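PDB 1LF6: glucoamylase from Thermoanaerobacterium thermosaccharolyticum, which hydrolyses terminal alpha-1,4-linked glucose units one after another from the non-reducing ends of glucan chains and releases them as beta-D-glucose. Local coordinates for residues A[70-75]-A[246-251]; A[95-100]-A[107-112]; A[316-321]-A[651-656]; A[443-448]-A[487-492]; A[542-547]-A[676-681]. One frame throughout, in Å; residues are numbered along the deposited sequence.

Contact 1: A[70-75]-A[246-251]; sequences ADVKEI and IVLSFG
Phe250 meets Asp71 and Val72 with the rim of its ring. Its CB leaves strand 246-251 in the direction of segment 70-75, and CG lies anti to the carbonyl carbon (chi1 -60°), beside the backbone N. On the ring, CE1 comes 4.0 Å from Asp71 CB and equally near to Asp71 OD1. The tip atom CZ of Phe250 stands 4.4 Å from Val72 CG2. Asp71 CB and Val72 CG2 both lie near the ring plane, so the phenyl group turns an edge to strand 70-72, while Tyr64 stacks with the ring. The carboxylate of Asp71 is rotated 44° from the phenyl plane, and its OD2 accepts a hydrogen bond from Lys160 N, which gives this buried acid a polar partner. The two segments belong to different antiparallel sheets that face each other in the beta-sandwich of the N-terminal region; the axes of strands 70-72 and 246-251 pass 10.5 Å apart at 140°. Two residues before Phe250, Leu248 points into the same interface and spends one methyl on two neighbours: its CD2 is 3.8 Å from Ile75 CD1 and 3.9 Å from Val72 CG2. Val72 and Leu248 pass alongside one another, each running the opposite way, whereas Ile75 comes in at a slant. Val72 and Ile75 are three residues apart and both point to the opposing strand, consistent with the corner the chain turns at Lys73.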
# COMPACT_ATOMS: atom_id res chain seq x y z
N ALA A 70 -6.54 -7.43 -8.83
CA ALA A 70 -6.16 -8.60 -8.06
C ALA A 70 -6.89 -9.79 -8.69
O ALA A 70 -8.06 -9.68 -9.05
CB ALA A 70 -6.58 -8.43 -6.61
N ASP A 71 -6.19 -10.90 -8.82
CA ASP A 71 -6.76 -12.09 -9.44
C ASP A 71 -6.67 -13.30 -8.54
O ASP A 71 -7.29 -14.33 -8.80
CB ASP A 71 -6.03 -12.40 -10.74
CG ASP A 71 -6.11 -11.27 -11.74
OD1 ASP A 71 -5.04 -10.74 -12.13
OD2 ASP A 71 -7.23 -10.90 -12.13
N VAL A 72 -5.89 -13.17 -7.47
CA VAL A 72 -5.67 -14.27 -6.55
C VAL A 72 -5.88 -13.85 -5.10
O VAL A 72 -5.53 -12.74 -4.71
CB VAL A 72 -4.24 -14.82 -6.71
CG1 VAL A 72 -4.00 -15.98 -5.75
CG2 VAL A 72 -4.00 -15.25 -8.15
N LYS A 73 -6.46 -14.73 -4.30
CA LYS A 73 -6.68 -14.43 -2.89
C LYS A 73 -5.54 -15.04 -2.09
O LYS A 73 -4.96 -14.39 -1.22
CB LYS A 73 -8.03 -15.00 -2.44
CG LYS A 73 -8.45 -14.60 -1.03
CD LYS A 73 -8.04 -15.63 0.00
CE LYS A 73 -8.62 -15.30 1.37
NZ LYS A 73 -8.35 -16.37 2.37
N GLU A 74 -5.21 -16.29 -2.41
CA GLU A 74 -4.14 -17.01 -1.72
C GLU A 74 -3.64 -18.23 -2.47
O GLU A 74 -4.30 -18.74 -3.38
CB GLU A 74 -4.60 -17.49 -0.35
CG GLU A 74 -4.76 -16.45 0.71
CD GLU A 74 -4.91 -17.08 2.08
OE1 GLU A 74 -5.79 -17.96 2.21
OE2 GLU A 74 -4.16 -16.71 3.01
N ILE A 75 -2.47 -18.69 -2.06
CA ILE A 75 -1.83 -19.89 -2.60
C ILE A 75 -1.08 -20.42 -1.38
O ILE A 75 -0.03 -19.88 -1.01
CB ILE A 75 -0.82 -19.59 -3.72
CG1 ILE A 75 -1.50 -18.87 -4.88
CG2 ILE A 75 -0.21 -20.89 -4.22
CD1 ILE A 75 -0.56 -18.46 -6.00
N ILE A 246 6.65 -24.25 -8.20
CA ILE A 246 5.26 -23.98 -8.56
C ILE A 246 5.24 -22.69 -9.38
O ILE A 246 5.82 -21.68 -8.98
CB ILE A 246 4.37 -23.81 -7.30
CG1 ILE A 246 4.31 -25.14 -6.53
CG2 ILE A 246 2.96 -23.39 -7.70
CD1 ILE A 246 3.76 -26.30 -7.34
N VAL A 247 4.58 -22.74 -10.53
CA VAL A 247 4.50 -21.57 -11.40
C VAL A 247 3.06 -21.18 -11.72
O VAL A 247 2.25 -22.02 -12.10
CB VAL A 247 5.26 -21.80 -12.73
CG1 VAL A 247 5.15 -20.57 -13.62
CG2 VAL A 247 6.72 -22.12 -12.44
N LEU A 248 2.76 -19.89 -11.56
CA LEU A 248 1.43 -19.36 -11.86
C LEU A 248 1.59 -18.31 -12.94
O LEU A 248 2.24 -17.27 -12.73
CB LEU A 248 0.80 -18.74 -10.62
CG LEU A 248 -0.55 -18.04 -10.83
CD1 LEU A 248 -1.61 -19.06 -11.22
CD2 LEU A 248 -0.94 -17.31 -9.55
N SER A 249 1.01 -18.57 -14.11
CA SER A 249 1.10 -17.64 -15.22
C SER A 249 -0.25 -17.02 -15.56
O SER A 249 -1.30 -17.55 -15.19
CB SER A 249 1.69 -18.36 -16.44
OG SER A 249 2.98 -18.88 -16.14
N PHE A 250 -0.20 -15.90 -16.27
CA PHE A 250 -1.40 -15.17 -16.66
C PHE A 250 -1.42 -14.92 -18.16
O PHE A 250 -0.38 -14.87 -18.81
CB PHE A 250 -1.45 -13.83 -15.92
CG PHE A 250 -1.48 -13.97 -14.42
CD1 PHE A 250 -2.68 -13.87 -13.73
CD2 PHE A 250 -0.31 -14.21 -13.71
CE1 PHE A 250 -2.72 -14.01 -12.34
CE2 PHE A 250 -0.34 -14.36 -12.32
CZ PHE A 250 -1.55 -14.26 -11.64
N GLY A 251 -2.63 -14.74 -18.69
CA GLY A 251 -2.80 -14.48 -20.11
C GLY A 251 -4.22 -14.05 -20.42
O GLY A 251 -5.09 -14.12 -19.55

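Contact 2: A[95-100]-A[107-112]; sequences SKVEKF and YKLVNT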
# COMPACT_ATOMS: atom_id res chain seq x y z
N SER A 95 5.80 -18.35 10.74
CA SER A 95 6.50 -17.93 9.53
C SER A 95 7.59 -16.91 9.80
O SER A 95 7.40 -15.99 10.60
CB SER A 95 5.50 -17.36 8.52
OG SER A 95 6.11 -17.10 7.27
N LYS A 96 8.72 -17.08 9.13
CA LYS A 96 9.85 -16.17 9.25
C LYS A 96 10.13 -15.69 7.84
O LYS A 96 10.26 -16.50 6.92
CB LYS A 96 11.09 -16.90 9.78
CG LYS A 96 10.90 -17.56 11.14
CD LYS A 96 10.62 -16.53 12.21
CE LYS A 96 10.28 -17.20 13.54
NZ LYS A 96 9.99 -16.18 14.60
N VAL A 97 10.23 -14.37 7.66
CA VAL A 97 10.49 -13.83 6.33
C VAL A 97 11.81 -13.08 6.26
O VAL A 97 12.25 -12.47 7.23
CB VAL A 97 9.36 -12.87 5.89
CG1 VAL A 97 9.38 -11.61 6.76
CG2 VAL A 97 9.53 -12.51 4.41
N GLU A 98 12.45 -13.14 5.10
CA GLU A 98 13.71 -12.44 4.86
C GLU A 98 13.82 -12.29 3.35
O GLU A 98 13.34 -13.14 2.60
CB GLU A 98 14.90 -13.24 5.40
CG GLU A 98 15.25 -14.49 4.61
CD GLU A 98 16.61 -15.06 4.97
OE1 GLU A 98 17.01 -16.08 4.36
OE2 GLU A 98 17.29 -14.51 5.87
N LYS A 99 14.43 -11.20 2.89
CA LYS A 99 14.58 -10.98 1.45
C LYS A 99 15.85 -11.66 0.95
O LYS A 99 16.75 -11.94 1.73
CB LYS A 99 14.63 -9.48 1.12
CG LYS A 99 13.43 -8.68 1.64
CD LYS A 99 13.21 -7.38 0.87
CE LYS A 99 14.41 -6.45 0.93
NZ LYS A 99 14.76 -6.05 2.32
N PHE A 100 15.91 -11.93 -0.36
CA PHE A 100 17.09 -12.56 -0.96
C PHE A 100 18.30 -11.70 -0.61
O PHE A 100 19.34 -12.21 -0.19
CB PHE A 100 16.92 -12.66 -2.48
CG PHE A 100 15.82 -13.60 -2.92
CD1 PHE A 100 15.31 -13.53 -4.21
CD2 PHE A 100 15.31 -14.56 -2.04
CE1 PHE A 100 14.30 -14.40 -4.62
CE2 PHE A 100 14.31 -15.43 -2.45
CZ PHE A 100 13.80 -15.35 -3.74
N TYR A 107 11.70 -12.87 -1.90
CA TYR A 107 11.56 -13.35 -0.53
C TYR A 107 11.73 -14.84 -0.29
O TYR A 107 11.44 -15.68 -1.14
CB TYR A 107 10.20 -12.94 0.02
CG TYR A 107 9.93 -11.46 -0.00
CD1 TYR A 107 10.10 -10.68 1.14
CD2 TYR A 107 9.47 -10.84 -1.16
CE1 TYR A 107 9.82 -9.31 1.12
CE2 TYR A 107 9.19 -9.48 -1.19
CZ TYR A 107 9.36 -8.72 -0.05
OH TYR A 107 9.09 -7.38 -0.08
N LYS A 108 12.19 -15.14 0.93
CA LYS A 108 12.37 -16.49 1.40
C LYS A 108 11.50 -16.61 2.64
O LYS A 108 11.55 -15.77 3.54
CB LYS A 108 13.83 -16.74 1.79
CG LYS A 108 14.07 -18.13 2.39
CD LYS A 108 15.52 -18.30 2.82
CE LYS A 108 15.75 -19.66 3.43
NZ LYS A 108 17.15 -19.82 3.92
N LEU A 109 10.67 -17.65 2.68
CA LEU A 109 9.79 -17.87 3.82
C LEU A 109 10.09 -19.22 4.44
O LEU A 109 10.26 -20.22 3.74
CB LEU A 109 8.33 -17.83 3.38
CG LEU A 109 7.73 -16.48 2.98
CD1 LEU A 109 6.39 -16.69 2.29
CD2 LEU A 109 7.57 -15.61 4.21
N VAL A 110 10.17 -19.25 5.76
CA VAL A 110 10.41 -20.50 6.47
C VAL A 110 9.26 -20.66 7.43
O VAL A 110 9.14 -19.92 8.41
CB VAL A 110 11.74 -20.46 7.27
CG1 VAL A 110 11.92 -21.77 8.03
CG2 VAL A 110 12.90 -20.24 6.32
N ASN A 111 8.38 -21.62 7.14
CA ASN A 111 7.23 -21.88 7.99
C ASN A 111 7.45 -23.15 8.80
O ASN A 111 7.58 -24.24 8.24
CB ASN A 111 5.96 -22.01 7.15
CG ASN A 111 5.70 -20.77 6.30
OD1 ASN A 111 6.14 -19.68 6.64
ND2 ASN A 111 4.99 -20.95 5.20
N THR A 112 7.50 -22.99 10.12
CA THR A 112 7.73 -24.11 11.02
C THR A 112 6.48 -24.48 11.79
O THR A 112 5.97 -23.69 12.59
CB THR A 112 8.85 -23.79 12.03
OG1 THR A 112 10.06 -23.48 11.32
CG2 THR A 112 9.11 -24.98 12.94
O HOH W 1 12.67 -16.86 5.70
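Tyr107 lays its ring alongside Val97 and Lys99, the three running out from the sheet together: CD1 of Tyr107 is 3.8 Å from Val97 CG2, and CE1 of Tyr107 is 3.7 Å from Lys99 CG. Its hydroxyl reaches past them to hydrogen-bond Val40 O. Val97 CG2 also touches Leu109 CD2 at 3.7 Å, so these apolar groups share one face of the sheet with Ser95 and Asn111. There Ser95 OG donates to Asn111 OD1 at 2.7 Å, tilted 18° from the carbonyl plane, while Asn111 ND2 bonds to Glu89 and Gly57. The segments are the two strands of an antiparallel hairpin at one end of the larger sheet, with Lys96-Val110 and Glu98-Lys108 as its hydrogen-bonded pairs. On the other face, Glu98 holds CG between its backbone N and carbonyl carbon (chi1 72°) and runs alongside the extended Lys108; their salt bridge is long, with Glu98 OE1 3.8 Å from Lys108 NZ. A water donates to both Lys96 O and Lys108 O, adding a polar link between the strands. At the end of segment 95-100, Phe100 turns a ring face over Tyr107 N, which sits 3.6 Å above the plane, offset toward the rim. Lys273 makes a cation-pi contact with that same ring.

Contact 3: A[316-321]-A[651-656]; sequences AYIASL and PLNWAH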
# COMPACT_ATOMS: atom_id res chain seq x y z
N ALA A 316 1.17 6.37 -12.18
CA ALA A 316 0.06 6.04 -11.29
C ALA A 316 0.53 5.22 -10.09
O ALA A 316 0.60 4.00 -10.15
CB ALA A 316 -1.00 5.27 -12.05
N TYR A 317 0.87 5.89 -8.99
CA TYR A 317 1.32 5.20 -7.79
C TYR A 317 0.15 5.06 -6.83
O TYR A 317 -0.53 6.04 -6.51
CB TYR A 317 2.46 5.98 -7.13
CG TYR A 317 3.76 5.84 -7.88
CD1 TYR A 317 4.60 4.75 -7.66
CD2 TYR A 317 4.13 6.77 -8.87
CE1 TYR A 317 5.76 4.57 -8.41
CE2 TYR A 317 5.29 6.60 -9.62
CZ TYR A 317 6.10 5.50 -9.39
OH TYR A 317 7.23 5.31 -10.15
N ILE A 318 -0.10 3.83 -6.37
CA ILE A 318 -1.22 3.59 -5.46
C ILE A 318 -0.86 3.82 -4.00
O ILE A 318 0.31 3.96 -3.64
CB ILE A 318 -1.78 2.17 -5.63
CG1 ILE A 318 -0.70 1.12 -5.34
CG2 ILE A 318 -2.32 1.99 -7.06
CD1 ILE A 318 -1.24 -0.30 -5.30
N ALA A 319 -1.89 3.86 -3.15
CA ALA A 319 -1.71 4.10 -1.73
C ALA A 319 -1.16 2.91 -0.95
O ALA A 319 -0.37 3.08 -0.03
CB ALA A 319 -3.04 4.55 -1.12
N SER A 320 -1.58 1.71 -1.32
CA SER A 320 -1.12 0.50 -0.66
C SER A 320 -1.53 -0.74 -1.45
O SER A 320 -2.66 -0.84 -1.92
CB SER A 320 -1.69 0.41 0.75
OG SER A 320 -1.25 -0.78 1.38
N LEU A 321 -0.61 -1.69 -1.59
CA LEU A 321 -0.92 -2.91 -2.32
C LEU A 321 -1.54 -3.93 -1.37
O LEU A 321 -1.06 -5.05 -1.24
CB LEU A 321 0.35 -3.48 -2.96
CG LEU A 321 0.14 -4.52 -4.07
CD1 LEU A 321 -0.69 -3.92 -5.21
CD2 LEU A 321 1.49 -4.98 -4.59
N PRO A 651 1.80 -2.50 2.81
CA PRO A 651 2.58 -1.32 3.21
C PRO A 651 1.86 -0.01 2.90
O PRO A 651 1.23 0.11 1.85
CB PRO A 651 3.88 -1.48 2.40
CG PRO A 651 3.43 -2.22 1.17
CD PRO A 651 2.48 -3.26 1.74
N LEU A 652 1.94 0.96 3.80
CA LEU A 652 1.33 2.27 3.54
C LEU A 652 2.44 3.05 2.86
O LEU A 652 3.40 3.49 3.50
CB LEU A 652 0.90 2.98 4.84
CG LEU A 652 0.18 4.32 4.63
CD1 LEU A 652 -1.15 4.07 3.92
CD2 LEU A 652 -0.07 5.01 5.95
N ASN A 653 2.32 3.19 1.54
CA ASN A 653 3.34 3.87 0.75
C ASN A 653 3.73 5.25 1.24
O ASN A 653 4.91 5.61 1.21
CB ASN A 653 2.90 3.91 -0.72
CG ASN A 653 2.82 2.51 -1.33
OD1 ASN A 653 3.50 1.58 -0.87
ND2 ASN A 653 2.02 2.35 -2.37
N TRP A 654 2.76 6.03 1.69
CA TRP A 654 3.03 7.36 2.21
C TRP A 654 3.94 7.28 3.44
O TRP A 654 4.84 8.12 3.62
CB TRP A 654 1.69 8.04 2.54
CG TRP A 654 1.77 9.44 3.06
CD1 TRP A 654 2.88 10.21 3.22
CD2 TRP A 654 0.67 10.22 3.54
NE1 TRP A 654 2.55 11.43 3.77
CE2 TRP A 654 1.19 11.46 3.97
CE3 TRP A 654 -0.71 9.99 3.64
CZ2 TRP A 654 0.38 12.46 4.51
CZ3 TRP A 654 -1.52 10.99 4.17
CH2 TRP A 654 -0.97 12.21 4.60
N ALA A 655 3.73 6.27 4.28
CA ALA A 655 4.55 6.11 5.48
C ALA A 655 6.00 5.74 5.12
O ALA A 655 6.94 6.19 5.76
CB ALA A 655 3.95 5.05 6.39
N HIS A 656 6.16 4.91 4.10
CA HIS A 656 7.50 4.53 3.67
C HIS A 656 8.20 5.73 3.06
O HIS A 656 9.40 5.91 3.22
CB HIS A 656 7.43 3.37 2.68
CG HIS A 656 7.31 2.03 3.34
ND1 HIS A 656 8.37 1.41 3.96
CD2 HIS A 656 6.23 1.24 3.57
CE1 HIS A 656 7.96 0.30 4.54
NE2 HIS A 656 6.67 0.17 4.32
O HOH W 2 0.08 5.79 0.77
O HOH W 3 2.42 -0.98 -1.59
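Asn653 grips the loop 316-321 through both its backbone and its side chain. Its CG lies anti to the carbonyl carbon (chi1 -65°), and from there ND2 donates to Ile318 O at 2.7 Å, with the acceptor in the amide plane but the donor well above the plane of the Ile318 carbonyl. One residue on, Ala319 O takes the backbone N of Asn653 at 3.1 Å. Ser320 OG completes the tight part, donating to Pro651 O at 2.7 Å from above the carbonyl plane, and it is also bonded to Ser322 OG. The looser part runs through water. One water donates to Ala319 O and accepts from Trp654 N at 2.8 Å; a second accepts from Leu321 N and donates to Asn653 OD1, which has a further weak bond from Ser308 OG. An alanine in place of Asn653 would probably leave Ile318 O without its amide donor and the second water without this acceptor. Leu652, at the N-cap position, has no polar side chain to offer the helix start. Ala319 O accepts from the first turn instead, from Asn653 N directly and Trp654 N through water. The arrangement is thus a helix start met by the carbonyls of a loop far off in sequence, in the (alpha/alpha) barrel of a family 15 glycosidase, with the Ala319 side chain about 8 Å from that of Glu438, the probable proton donor.

Contact 4: A[443-448]-A[487-492]; sequences YSPATM and NLTYTE. With SO4 (sulfate ion), chain C.
The start of helix 445-464 meets the C-terminal end of the next helix, 468-489, where Tyr443 and Pro445 pack against Leu488 and Thr489. Leu488 sets CD1 over a face of the Tyr443 ring, off centre, in a CH-pi contact 4.2 Å from the centroid and 29° off the ring normal. That same Leu488 CD1 lies 4.0 Å from Met448 CE, and these two side chains cross at about a right angle. Thr489 keeps OG1 between its backbone N and carbonyl carbon (chi1 68°), bonded back to Ile485 O. Its CG2 faces the other segment, 3.5 Å from Tyr443 O and 3.8 Å from Pro445 CD. At the far end of the ring, Tyr443 OH donates to O4 of a sulfate ion at 2.8 Å, that oxygen lying in the ring plane. Ser509 and Lys431 hold the same ion, which probably came from the crystallisation liquor. An alanine in place of Tyr443 would probably leave the Leu488 methyl without an aromatic face to rest on and cost the sulfate one of its donors. The residue after it, Ser444, is the N-cap: its OG accepts from Thr447 N at 3.2 Å in a nearly straight bond. The Ser444 side chain is also about 4 Å from that of Glu435, the likely proton acceptor, so this capped helix start probably borders the active site of the (alpha/alpha) barrel.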
# COMPACT_ATOMS: atom_id res chain seq x y z
N TYR A 443 -12.11 25.30 7.55
CA TYR A 443 -10.78 25.89 7.52
C TYR A 443 -9.83 25.00 8.31
O TYR A 443 -9.97 24.84 9.52
CB TYR A 443 -10.82 27.31 8.09
CG TYR A 443 -11.79 28.18 7.34
CD1 TYR A 443 -13.08 28.42 7.84
CD2 TYR A 443 -11.46 28.71 6.10
CE1 TYR A 443 -14.00 29.17 7.10
CE2 TYR A 443 -12.37 29.45 5.36
CZ TYR A 443 -13.64 29.67 5.86
OH TYR A 443 -14.55 30.38 5.11
N SER A 444 -8.89 24.40 7.59
CA SER A 444 -7.90 23.49 8.15
C SER A 444 -6.49 24.05 8.05
O SER A 444 -6.07 24.47 6.98
CB SER A 444 -7.96 22.16 7.40
OG SER A 444 -6.77 21.41 7.58
N PRO A 445 -5.75 24.06 9.17
CA PRO A 445 -4.38 24.60 9.06
C PRO A 445 -3.53 23.82 8.05
O PRO A 445 -2.78 24.42 7.29
CB PRO A 445 -3.85 24.52 10.50
CG PRO A 445 -4.76 23.56 11.19
CD PRO A 445 -6.11 23.81 10.58
N ALA A 446 -3.66 22.49 8.04
CA ALA A 446 -2.89 21.68 7.10
C ALA A 446 -3.27 22.01 5.67
O ALA A 446 -2.40 22.23 4.82
CB ALA A 446 -3.11 20.19 7.37
N THR A 447 -4.57 22.05 5.39
CA THR A 447 -5.05 22.36 4.04
C THR A 447 -4.66 23.79 3.63
O THR A 447 -4.18 24.01 2.51
CB THR A 447 -6.57 22.21 3.94
OG1 THR A 447 -6.94 20.86 4.25
CG2 THR A 447 -7.05 22.56 2.53
N MET A 448 -4.87 24.75 4.51
CA MET A 448 -4.50 26.13 4.19
C MET A 448 -2.99 26.27 3.98
O MET A 448 -2.56 27.10 3.18
CB MET A 448 -4.97 27.08 5.29
CG MET A 448 -6.49 27.24 5.33
SD MET A 448 -6.98 28.49 6.50
CE MET A 448 -6.63 29.98 5.58
N ASN A 487 -6.27 33.63 12.36
CA ASN A 487 -7.60 34.10 12.71
C ASN A 487 -8.70 33.10 12.40
O ASN A 487 -9.76 33.15 13.02
CB ASN A 487 -7.88 35.44 12.03
CG ASN A 487 -7.38 36.62 12.85
OD1 ASN A 487 -6.36 36.53 13.54
ND2 ASN A 487 -8.09 37.74 12.77
N LEU A 488 -8.45 32.19 11.48
CA LEU A 488 -9.47 31.20 11.14
C LEU A 488 -9.34 29.85 11.84
O LEU A 488 -10.34 29.16 12.02
CB LEU A 488 -9.48 30.96 9.62
CG LEU A 488 -9.99 32.11 8.75
CD1 LEU A 488 -9.76 31.79 7.29
CD2 LEU A 488 -11.46 32.34 9.02
N THR A 489 -8.13 29.48 12.28
CA THR A 489 -7.96 28.16 12.88
C THR A 489 -7.35 28.09 14.27
O THR A 489 -7.35 27.03 14.90
CB THR A 489 -7.10 27.27 11.94
OG1 THR A 489 -5.76 27.77 11.90
CG2 THR A 489 -7.67 27.28 10.53
N TYR A 490 -6.82 29.20 14.76
CA TYR A 490 -6.20 29.23 16.08
C TYR A 490 -7.17 29.69 17.17
O TYR A 490 -7.54 30.87 17.23
CB TYR A 490 -4.97 30.15 16.04
CG TYR A 490 -4.13 30.14 17.30
CD1 TYR A 490 -4.12 31.24 18.16
CD2 TYR A 490 -3.33 29.04 17.62
CE1 TYR A 490 -3.33 31.25 19.30
CE2 TYR A 490 -2.54 29.04 18.76
CZ TYR A 490 -2.54 30.15 19.60
OH TYR A 490 -1.74 30.16 20.71
N THR A 491 -7.59 28.77 18.03
CA THR A 491 -8.51 29.14 19.10
C THR A 491 -7.74 29.63 20.32
O THR A 491 -6.59 29.25 20.54
CB THR A 491 -9.41 27.96 19.53
OG1 THR A 491 -10.44 28.44 20.41
CG2 THR A 491 -8.59 26.88 20.24
N GLU A 492 -8.38 30.50 21.09
CA GLU A 492 -7.80 31.05 22.30
C GLU A 492 -8.85 30.82 23.38
O GLU A 492 -8.71 31.27 24.52
CB GLU A 492 -7.52 32.53 22.11
CG GLU A 492 -6.56 32.80 20.96
CD GLU A 492 -6.61 34.22 20.46
OE1 GLU A 492 -6.02 35.10 21.12
OE2 GLU A 492 -7.24 34.45 19.40
S SO4 C . -17.85 30.80 6.81
O1 SO4 C . -17.45 29.38 6.70
O2 SO4 C . -19.23 30.96 6.30
O3 SO4 C . -17.81 31.21 8.23
O4 SO4 C . -16.93 31.64 6.03

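Contact 5: A[542-547]-A[676-681]; sequences LGVKSA and DIVYKR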
# COMPACT_ATOMS: atom_id res chain seq x y z
N LEU A 542 5.73 22.85 5.43
CA LEU A 542 5.66 23.56 4.15
C LEU A 542 6.31 24.95 4.14
O LEU A 542 6.32 25.61 3.11
CB LEU A 542 4.20 23.67 3.70
CG LEU A 542 3.59 22.36 3.18
CD1 LEU A 542 2.08 22.41 3.26
CD2 LEU A 542 4.06 22.15 1.74
N GLY A 543 6.85 25.37 5.29
CA GLY A 543 7.49 26.68 5.38
C GLY A 543 6.54 27.85 5.49
O GLY A 543 6.89 29.00 5.17
N VAL A 544 5.32 27.58 5.96
CA VAL A 544 4.30 28.60 6.11
C VAL A 544 4.39 29.27 7.48
O VAL A 544 4.12 30.46 7.62
CB VAL A 544 2.89 27.98 5.89
CG1 VAL A 544 1.81 29.02 6.13
CG2 VAL A 544 2.80 27.45 4.46
N LYS A 545 4.78 28.48 8.48
CA LYS A 545 4.94 28.98 9.85
C LYS A 545 6.31 28.54 10.36
O LYS A 545 6.84 27.53 9.90
CB LYS A 545 3.85 28.42 10.77
CG LYS A 545 2.44 28.92 10.44
CD LYS A 545 2.27 30.40 10.77
CE LYS A 545 0.85 30.87 10.49
NZ LYS A 545 0.64 32.30 10.87
N SER A 546 6.89 29.30 11.29
CA SER A 546 8.20 28.97 11.86
C SER A 546 8.07 27.88 12.90
O SER A 546 7.10 27.86 13.66
CB SER A 546 8.81 30.21 12.52
OG SER A 546 8.86 31.29 11.61
N ALA A 547 9.03 26.96 12.94
CA ALA A 547 9.01 25.87 13.90
C ALA A 547 8.96 26.37 15.35
O ALA A 547 8.46 25.66 16.23
CB ALA A 547 10.22 24.96 13.70
N ASP A 676 11.70 25.84 -0.75
CA ASP A 676 12.45 27.00 -0.26
C ASP A 676 11.82 28.38 -0.42
O ASP A 676 11.94 29.21 0.48
CB ASP A 676 13.86 27.02 -0.86
CG ASP A 676 13.85 26.86 -2.36
OD1 ASP A 676 14.80 27.34 -3.01
OD2 ASP A 676 12.89 26.26 -2.88
N ILE A 677 11.16 28.64 -1.54
CA ILE A 677 10.57 29.96 -1.73
C ILE A 677 9.44 30.23 -0.75
O ILE A 677 9.20 31.38 -0.38
CB ILE A 677 10.07 30.17 -3.17
CG1 ILE A 677 8.60 29.83 -3.32
CG2 ILE A 677 10.80 29.26 -4.07
CD1 ILE A 677 8.10 30.01 -4.75
N VAL A 678 8.75 29.18 -0.31
CA VAL A 678 7.67 29.36 0.64
C VAL A 678 8.30 29.70 1.99
O VAL A 678 7.93 30.67 2.64
CB VAL A 678 6.83 28.08 0.81
CG1 VAL A 678 5.74 28.32 1.85
CG2 VAL A 678 6.23 27.67 -0.53
N TYR A 679 9.28 28.89 2.39
CA TYR A 679 9.98 29.08 3.64
C TYR A 679 10.61 30.48 3.71
O TYR A 679 10.47 31.19 4.71
CB TYR A 679 11.07 28.02 3.81
CG TYR A 679 12.00 28.27 4.97
CD1 TYR A 679 11.64 27.93 6.27
CD2 TYR A 679 13.23 28.90 4.77
CE1 TYR A 679 12.48 28.20 7.34
CE2 TYR A 679 14.08 29.18 5.83
CZ TYR A 679 13.70 28.83 7.12
OH TYR A 679 14.53 29.13 8.17
N LYS A 680 11.29 30.87 2.64
CA LYS A 680 11.95 32.17 2.61
C LYS A 680 10.99 33.34 2.75
O LYS A 680 11.33 34.36 3.35
CB LYS A 680 12.78 32.31 1.32
CG LYS A 680 14.10 31.55 1.37
CD LYS A 680 14.84 31.58 0.04
CE LYS A 680 14.07 30.82 -1.03
NZ LYS A 680 14.77 30.79 -2.35
N ARG A 681 9.79 33.20 2.22
CA ARG A 681 8.81 34.27 2.28
C ARG A 681 8.05 34.38 3.60
O ARG A 681 7.72 35.48 4.04
CB ARG A 681 7.80 34.12 1.14
CG ARG A 681 6.96 35.36 0.90
CD ARG A 681 5.95 35.15 -0.22
NE ARG A 681 5.21 36.38 -0.50
CZ ARG A 681 5.73 37.46 -1.07
NH1 ARG A 681 4.98 38.53 -1.27
NH2 ARG A 681 7.00 37.45 -1.45
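Val678 carries CG1 anti to its backbone N (chi1 178°), which brings this methyl to Leu542 O at 3.0 Å, a short and somewhat doubtful approach. On the loop side Gly543 has a positive phi (78°), and its CA meets the helix backbone directly. The two CA atoms of Gly543 and Tyr679 are 3.9 Å apart. A beta carbon on Gly543 would fall 2.8 Å from Tyr679 CA, so both the turn and the closeness call for glycine. The residue ends helix 538-541 in a Schellman motif, and this helix end is pressed against the last helix of the chain, 676-682. Gly543 O receives a CA-H...O contact from Tyr679 CA at 3.4 Å. It also faces Val678 O at 3.2 Å, a pairing of two acceptors that is likely to be mildly repulsive. Tyr679 CB lies 4.1 Å from Gly543 CA, which sits near the plane of the tyrosine ring, at its edge. Val544 adds the apolar touch, its CG2 being 4.0 Å from Val678 CG1 as the two valines meet at a slant. Further ties run to helix 468-489, where Arg681 forms a salt bridge with Asp479 and Val544 O accepts from Gln482.

Overall arrangement
Contacts 1 and 2 lie in the N-terminal beta-sandwich and reach the same large sheet, but differ in kind: contact 1 is a buried, apolar meeting of two sheets, whereas contact 2 pairs neighbouring strands by backbone hydrogen bonds and has one charged, partly exposed face. Contact 3, whose centre is about 4 Å from that of the chain, is polar although buried. Contacts 4 and 5, whose centres are 17 Å apart, sit on the other side of that centre from contacts 1 and 2 and involve helix ends, with methyls and a close glycine doing the packing. Contact 4 is nested within the loop closed by contact 3, and both lie near probable catalytic glutamates.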